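Local atomic coordinates of hypothetical methylmalonyl-CoA decarboxylase alpha subunit (Sulfolobus tokodaii, PDB entry 1X0U), a protein that is of unestablished function but belongs to the carboxyl transferase family, within the ClpP/crotonase clan, and assembles as a hexamer. Residues I189-D194 with D237-A242; F61-A66 with K73-G78. All blocks are in the same frame, centred on the assembly; numbering follows the deposited sequence.

Interaction 1: I189-D194 with D237-A242; sequences IMIKGD and DSEQEA
I189 reaches A242 through its CG2 methyl, which stands 4.1 Å from A242 CB and about as close to the alpha carbon of the same residue. CG2, the atom that meets A242, lies anti to the backbone N, while CG1 takes the place beside that nitrogen (chi1 -63°). L245 and T246, one turn further along that helix, also lie against I189. I191, two residues on, points the same way and makes the most extensive apolar contact. Its CD1 meets A242 CB at 3.8 Å, CG1 lies 3.5 Å from S238 O, and CG2 comes equally near D237 O, so the side chain lies against the backbone leading into the helix and against its first turn.

The architecture is that of an alpha/beta layer in the crotonase-like fold: strand 187-191 runs parallel to strand 234-236, and the chain leaves the latter through D237 and S238 to enter helix 239-252, which packs back over the sheet. S238 is the N-cap; its OG accepts from E241 N over 3.1 Å with an N-H...O angle of 160°. E239, whose CG approaches I191 CG1, has its carboxylate engaged elsewhere, by a salt bridge to R45 and a hydrogen bond to Y196.

Past the strand end, K192 runs beside D237, both side chains pointing the same way at the solvent-facing margin. A salt bridge joins K192 NZ to D237 OD2; its modelled length is very short, and its exact value is therefore doubtful. The backbone N of D237 donates separately to E241 OE2, met nearly along the C-O axis at 3.2 Å.

Interaction 2: F61-A66 with K73-G78; sequences FATTRA and KQRFYG
F61 and Y77 form the tight end of this contact, an edge-to-face aromatic pair with ring planes at 73° and centroids 4.8 Å apart. The evidence for the orientation is atomic: F61 CD2 lies over one face of the Y77 ring, displaced toward its rim, and comes to 3.5 Å from Y77 CD1. The carbonyl O of F61 meets the same tyrosine ring at its edge. Next to the pair, A62 O accepts from G78 N, a weak bond because its N-H...O angle is 129°. T63 adds its CG2 methyl, 3.5 Å from F76 O; the methyl is anti to the carbonyl carbon, and OG1 is turned to E481 O of the second subunit.

In the middle the two segments are joined more loosely, by a water that accepts from T64 N and donates to F76 O. The partly exposed R75 then crosses T64 at about a right angle, bent at chi2 (66°), with NE near T64 CG2. T64 O sits 3.1 Å above the guanidinium plane, over its centre, and is not hydrogen-bonded to it. This end is nevertheless held by a bond from R75 NH1 to A66 O at 2.8 Å, with the donor above the carbonyl plane. T64 also closes an ST turn within 61-66, its OG1 accepting from A66 N; E142 is a second partner of that hydroxyl.

Both segments belong to the irregular connection between strands 56-57 and 81-88, at the edge of the N-terminal sheet. Helix 8-23 packs on the aromatic pair through A22, while T110 and K114 of helix 109-125 bind T63 O and G78 O. R65 turns outward to K482 of the second subunit and E109 of the third.

Interactions 1 and 2 belong to the same N-terminal sheet region but share no element; their centres are 29 Å apart and their nearest atoms about 18 Å. Both are partly buried. Interaction 1, about 17 Å from the chain centre, joins a strand to the helix after its neighbouring strand, with a buried aliphatic part and an exposed charged edge. Interaction 2, about 36 Å out, holds two parts of one loop together by aromatic contact, an arginine donating to a backbone carbonyl, and a bridging water. None of its touching residues is fully exposed: two neighbouring subunits reach it, whereas no other protein chain touches interaction 1.

Interaction 1: I189-D194 with D237-A242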
loop_
_atom_site.group_PDB
_atom_site.type_symbol
_atom_site.label_atom_id
_atom_site.label_comp_id
_atom_site.label_asym_id
_atom_site.label_seq_id
_atom_site.Cartn_x
_atom_site.Cartn_y
_atom_site.Cartn_z
ATOM N N ILE A 189 17.110 -11.205 -31.631
ATOM C CA ILE A 189 17.516 -12.383 -32.382
ATOM C C ILE A 189 17.499 -11.926 -33.840
ATOM O O ILE A 189 16.467 -11.496 -34.354
ATOM C CB ILE A 189 16.523 -13.525 -32.201
ATOM C CG1 ILE A 189 16.489 -13.938 -30.725
ATOM C CG2 ILE A 189 16.902 -14.685 -33.119
ATOM C CD1 ILE A 189 15.321 -14.826 -30.356
ATOM N N MET A 190 18.649 -12.007 -34.493
ATOM C CA MET A 190 18.777 -11.561 -35.866
ATOM C C MET A 190 19.336 -12.642 -36.777
ATOM O O MET A 190 20.181 -13.435 -36.364
ATOM C CB MET A 190 19.689 -10.334 -35.904
ATOM C CG MET A 190 19.822 -9.689 -37.266
ATOM S SD MET A 190 20.635 -8.105 -37.108
ATOM C CE MET A 190 20.979 -7.720 -38.812
ATOM N N ILE A 191 18.859 -12.663 -38.017
ATOM C CA ILE A 191 19.315 -13.633 -39.009
ATOM C C ILE A 191 20.445 -13.002 -39.816
ATOM O O ILE A 191 20.386 -11.823 -40.152
ATOM C CB ILE A 191 18.183 -14.023 -39.988
ATOM C CG1 ILE A 191 17.002 -14.628 -39.222
ATOM C CG2 ILE A 191 18.702 -15.031 -41.020
ATOM C CD1 ILE A 191 16.105 -13.620 -38.567
ATOM N N LYS A 192 21.492 -13.764 -40.110
ATOM C CA LYS A 192 22.570 -13.188 -40.901
ATOM C C LYS A 192 22.308 -13.472 -42.366
ATOM O O LYS A 192 21.867 -14.555 -42.727
ATOM C CB LYS A 192 23.958 -13.708 -40.471
ATOM C CG LYS A 192 24.041 -15.145 -39.976
ATOM C CD LYS A 192 25.364 -15.346 -39.216
ATOM C CE LYS A 192 25.454 -16.703 -38.506
ATOM N NZ LYS A 192 26.029 -17.774 -39.373
ATOM N N GLY A 193 22.551 -12.467 -43.194
ATOM C CA GLY A 193 22.329 -12.595 -44.618
ATOM C C GLY A 193 22.254 -11.220 -45.249
ATOM O O GLY A 193 22.140 -10.201 -44.557
ATOM N N ASP A 194 22.305 -11.196 -46.573
ATOM C CA ASP A 194 22.253 -9.953 -47.328
ATOM C C ASP A 194 21.028 -9.108 -47.008
ATOM O O ASP A 194 21.115 -7.883 -46.976
ATOM C CB ASP A 194 22.261 -10.253 -48.828
ATOM C CG ASP A 194 22.217 -8.995 -49.660
ATOM O OD1 ASP A 194 23.223 -8.257 -49.667
ATOM O OD2 ASP A 194 21.175 -8.734 -50.291
ATOM N N ASP A 237 21.219 -18.466 -38.539
ATOM C CA ASP A 237 21.309 -18.651 -39.982
ATOM C C ASP A 237 20.003 -18.531 -40.745
ATOM O O ASP A 237 20.006 -18.174 -41.924
ATOM C CB ASP A 237 21.920 -20.014 -40.282
ATOM C CG ASP A 237 23.347 -20.114 -39.820
ATOM O OD1 ASP A 237 23.769 -21.225 -39.432
ATOM O OD2 ASP A 237 24.048 -19.082 -39.855
ATOM N N SER A 238 18.886 -18.836 -40.096
ATOM C CA SER A 238 17.620 -18.753 -40.798
ATOM C C SER A 238 16.462 -18.256 -39.949
ATOM O O SER A 238 16.567 -18.100 -38.733
ATOM C CB SER A 238 17.262 -20.115 -41.377
ATOM O OG SER A 238 16.808 -20.972 -40.352
ATOM N N GLU A 239 15.344 -18.013 -40.616
ATOM C CA GLU A 239 14.151 -17.545 -39.956
ATOM C C GLU A 239 13.507 -18.661 -39.152
ATOM O O GLU A 239 12.975 -18.415 -38.063
ATOM C CB GLU A 239 13.199 -16.965 -40.999
ATOM C CG GLU A 239 13.658 -15.594 -41.455
ATOM C CD GLU A 239 12.834 -15.028 -42.583
ATOM O OE1 GLU A 239 11.652 -15.410 -42.710
ATOM O OE2 GLU A 239 13.369 -14.187 -43.330
ATOM N N GLN A 240 13.558 -19.885 -39.675
ATOM C CA GLN A 240 13.002 -21.019 -38.950
ATOM C C GLN A 240 13.783 -21.153 -37.648
ATOM O O GLN A 240 13.205 -21.428 -36.595
ATOM C CB GLN A 240 13.135 -22.316 -39.750
ATOM C CG GLN A 240 12.596 -23.546 -39.010
ATOM C CD GLN A 240 11.080 -23.522 -38.828
ATOM O OE1 GLN A 240 10.564 -23.757 -37.728
ATOM N NE2 GLN A 240 10.358 -23.247 -39.911
ATOM N N GLU A 241 15.103 -20.969 -37.726
ATOM C CA GLU A 241 15.949 -21.055 -36.537
ATOM C C GLU A 241 15.643 -19.895 -35.582
ATOM O O GLU A 241 15.617 -20.070 -34.367
ATOM C CB GLU A 241 17.436 -21.063 -36.929
ATOM C CG GLU A 241 17.942 -22.424 -37.460
ATOM C CD GLU A 241 19.406 -22.415 -37.929
ATOM O OE1 GLU A 241 19.917 -23.499 -38.282
ATOM O OE2 GLU A 241 20.047 -21.340 -37.953
ATOM N N ALA A 242 15.401 -18.713 -36.133
ATOM C CA ALA A 242 15.073 -17.556 -35.312
ATOM C C ALA A 242 13.825 -17.844 -34.483
ATOM O O ALA A 242 13.805 -17.575 -33.284
ATOM C CB ALA A 242 14.838 -16.329 -36.192
#

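Interaction 2: F61-A66 with K73-G78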
loop_
_atom_site.group_PDB
_atom_site.type_symbol
_atom_site.label_atom_id
_atom_site.label_comp_id
_atom_site.label_asym_id
_atom_site.label_seq_id
_atom_site.Cartn_x
_atom_site.Cartn_y
_atom_site.Cartn_z
ATOM N N PHE A 61 -8.162 -5.115 -40.770
ATOM C CA PHE A 61 -8.496 -4.306 -41.936
ATOM C C PHE A 61 -8.073 -2.847 -41.801
ATOM O O PHE A 61 -8.156 -2.087 -42.765
ATOM C CB PHE A 61 -9.994 -4.379 -42.224
ATOM C CG PHE A 61 -10.449 -5.702 -42.777
ATOM C CD1 PHE A 61 -11.384 -6.474 -42.092
ATOM C CD2 PHE A 61 -9.974 -6.160 -44.003
ATOM C CE1 PHE A 61 -11.844 -7.681 -42.621
ATOM C CE2 PHE A 61 -10.432 -7.368 -44.540
ATOM C CZ PHE A 61 -11.369 -8.127 -43.847
ATOM N N ALA A 62 -7.607 -2.458 -40.618
ATOM C CA ALA A 62 -7.188 -1.078 -40.378
ATOM C C ALA A 62 -6.237 -0.565 -41.453
ATOM O O ALA A 62 -5.227 -1.194 -41.743
ATOM C CB ALA A 62 -6.536 -0.962 -39.010
ATOM N N THR A 63 -6.561 0.587 -42.034
ATOM C CA THR A 63 -5.737 1.179 -43.092
ATOM C C THR A 63 -5.139 2.526 -42.711
ATOM O O THR A 63 -5.417 3.073 -41.643
ATOM C CB THR A 63 -6.555 1.396 -44.392
ATOM O OG1 THR A 63 -7.820 1.982 -44.062
ATOM C CG2 THR A 63 -6.784 0.086 -45.120
ATOM N N THR A 64 -4.308 3.059 -43.600
ATOM C CA THR A 64 -3.693 4.359 -43.367
ATOM C C THR A 64 -4.736 5.437 -43.624
ATOM O O THR A 64 -5.677 5.225 -44.384
ATOM C CB THR A 64 -2.508 4.609 -44.304
ATOM O OG1 THR A 64 -2.023 5.940 -44.096
ATOM C CG2 THR A 64 -2.930 4.445 -45.765
ATOM N N ARG A 65 -4.562 6.585 -42.980
ATOM C CA ARG A 65 -5.478 7.708 -43.131
ATOM C C ARG A 65 -4.771 8.871 -43.809
ATOM O O ARG A 65 -5.375 9.920 -44.047
ATOM C CB ARG A 65 -5.985 8.165 -41.766
ATOM C CG ARG A 65 -6.689 7.082 -40.981
ATOM C CD ARG A 65 -7.092 7.604 -39.635
ATOM N NE ARG A 65 -7.693 6.583 -38.787
ATOM C CZ ARG A 65 -8.224 6.839 -37.597
ATOM N NH1 ARG A 65 -8.225 8.079 -37.130
ATOM N NH2 ARG A 65 -8.752 5.863 -36.871
ATOM N N ALA A 66 -3.485 8.693 -44.097
ATOM C CA ALA A 66 -2.707 9.737 -44.751
ATOM C C ALA A 66 -3.267 9.937 -46.153
ATOM O O ALA A 66 -3.850 9.019 -46.726
ATOM C CB ALA A 66 -1.240 9.336 -44.825
ATOM N N LYS A 73 -4.489 6.412 -52.280
ATOM C CA LYS A 73 -4.727 5.358 -53.257
ATOM C C LYS A 73 -4.198 4.018 -52.735
ATOM O O LYS A 73 -4.846 2.974 -52.889
ATOM C CB LYS A 73 -4.026 5.708 -54.572
ATOM C CG LYS A 73 -4.235 7.146 -55.017
ATOM C CD LYS A 73 -5.694 7.433 -55.350
ATOM C CE LYS A 73 -5.996 8.927 -55.273
ATOM N NZ LYS A 73 -4.983 9.766 -55.979
ATOM N N GLN A 74 -3.013 4.063 -52.123
ATOM C CA GLN A 74 -2.356 2.875 -51.566
ATOM C C GLN A 74 -2.902 2.429 -50.208
ATOM O O GLN A 74 -2.179 2.442 -49.203
ATOM C CB GLN A 74 -0.846 3.116 -51.433
ATOM C CG GLN A 74 -0.061 2.965 -52.726
ATOM C CD GLN A 74 -0.084 1.546 -53.263
ATOM O OE1 GLN A 74 -1.140 1.022 -53.625
ATOM N NE2 GLN A 74 1.085 0.912 -53.307
ATOM N N ARG A 75 -4.168 2.025 -50.173
ATOM C CA ARG A 75 -4.755 1.577 -48.917
ATOM C C ARG A 75 -4.709 0.057 -48.746
ATOM O O ARG A 75 -5.658 -0.653 -49.094
ATOM C CB ARG A 75 -6.197 2.079 -48.783
ATOM C CG ARG A 75 -6.325 3.378 -47.991
ATOM C CD ARG A 75 -5.674 4.534 -48.715
ATOM N NE ARG A 75 -5.498 5.722 -47.876
ATOM C CZ ARG A 75 -6.482 6.384 -47.270
ATOM N NH1 ARG A 75 -6.206 7.454 -46.536
ATOM N NH2 ARG A 75 -7.739 5.979 -47.386
ATOM N N PHE A 76 -3.598 -0.433 -48.210
ATOM C CA PHE A 76 -3.430 -1.859 -47.973
ATOM C C PHE A 76 -4.043 -2.210 -46.625
ATOM O O PHE A 76 -3.726 -1.582 -45.623
ATOM C CB PHE A 76 -1.945 -2.216 -47.940
ATOM C CG PHE A 76 -1.268 -2.154 -49.275
ATOM C CD1 PHE A 76 -1.395 -3.200 -50.181
ATOM C CD2 PHE A 76 -0.468 -1.064 -49.612
ATOM C CE1 PHE A 76 -0.727 -3.168 -51.406
ATOM C CE2 PHE A 76 0.205 -1.021 -50.833
ATOM C CZ PHE A 76 0.076 -2.075 -51.731
ATOM N N TYR A 77 -4.923 -3.202 -46.591
ATOM C CA TYR A 77 -5.533 -3.610 -45.323
ATOM C C TYR A 77 -4.446 -4.020 -44.328
ATOM O O TYR A 77 -3.558 -4.803 -44.667
ATOM C CB TYR A 77 -6.473 -4.795 -45.531
ATOM C CG TYR A 77 -7.775 -4.458 -46.217
ATOM C CD1 TYR A 77 -8.622 -3.476 -45.705
ATOM C CD2 TYR A 77 -8.187 -5.163 -47.349
ATOM C CE1 TYR A 77 -9.855 -3.205 -46.301
ATOM C CE2 TYR A 77 -9.407 -4.906 -47.950
ATOM C CZ TYR A 77 -10.238 -3.928 -47.424
ATOM O OH TYR A 77 -11.447 -3.683 -48.032
ATOM N N GLY A 78 -4.521 -3.496 -43.107
ATOM C CA GLY A 78 -3.533 -3.837 -42.097
ATOM C C GLY A 78 -2.383 -2.850 -42.010
ATOM O O GLY A 78 -1.613 -2.871 -41.051
HETATM O O HOH W 1 -2.862 1.243 -45.454
#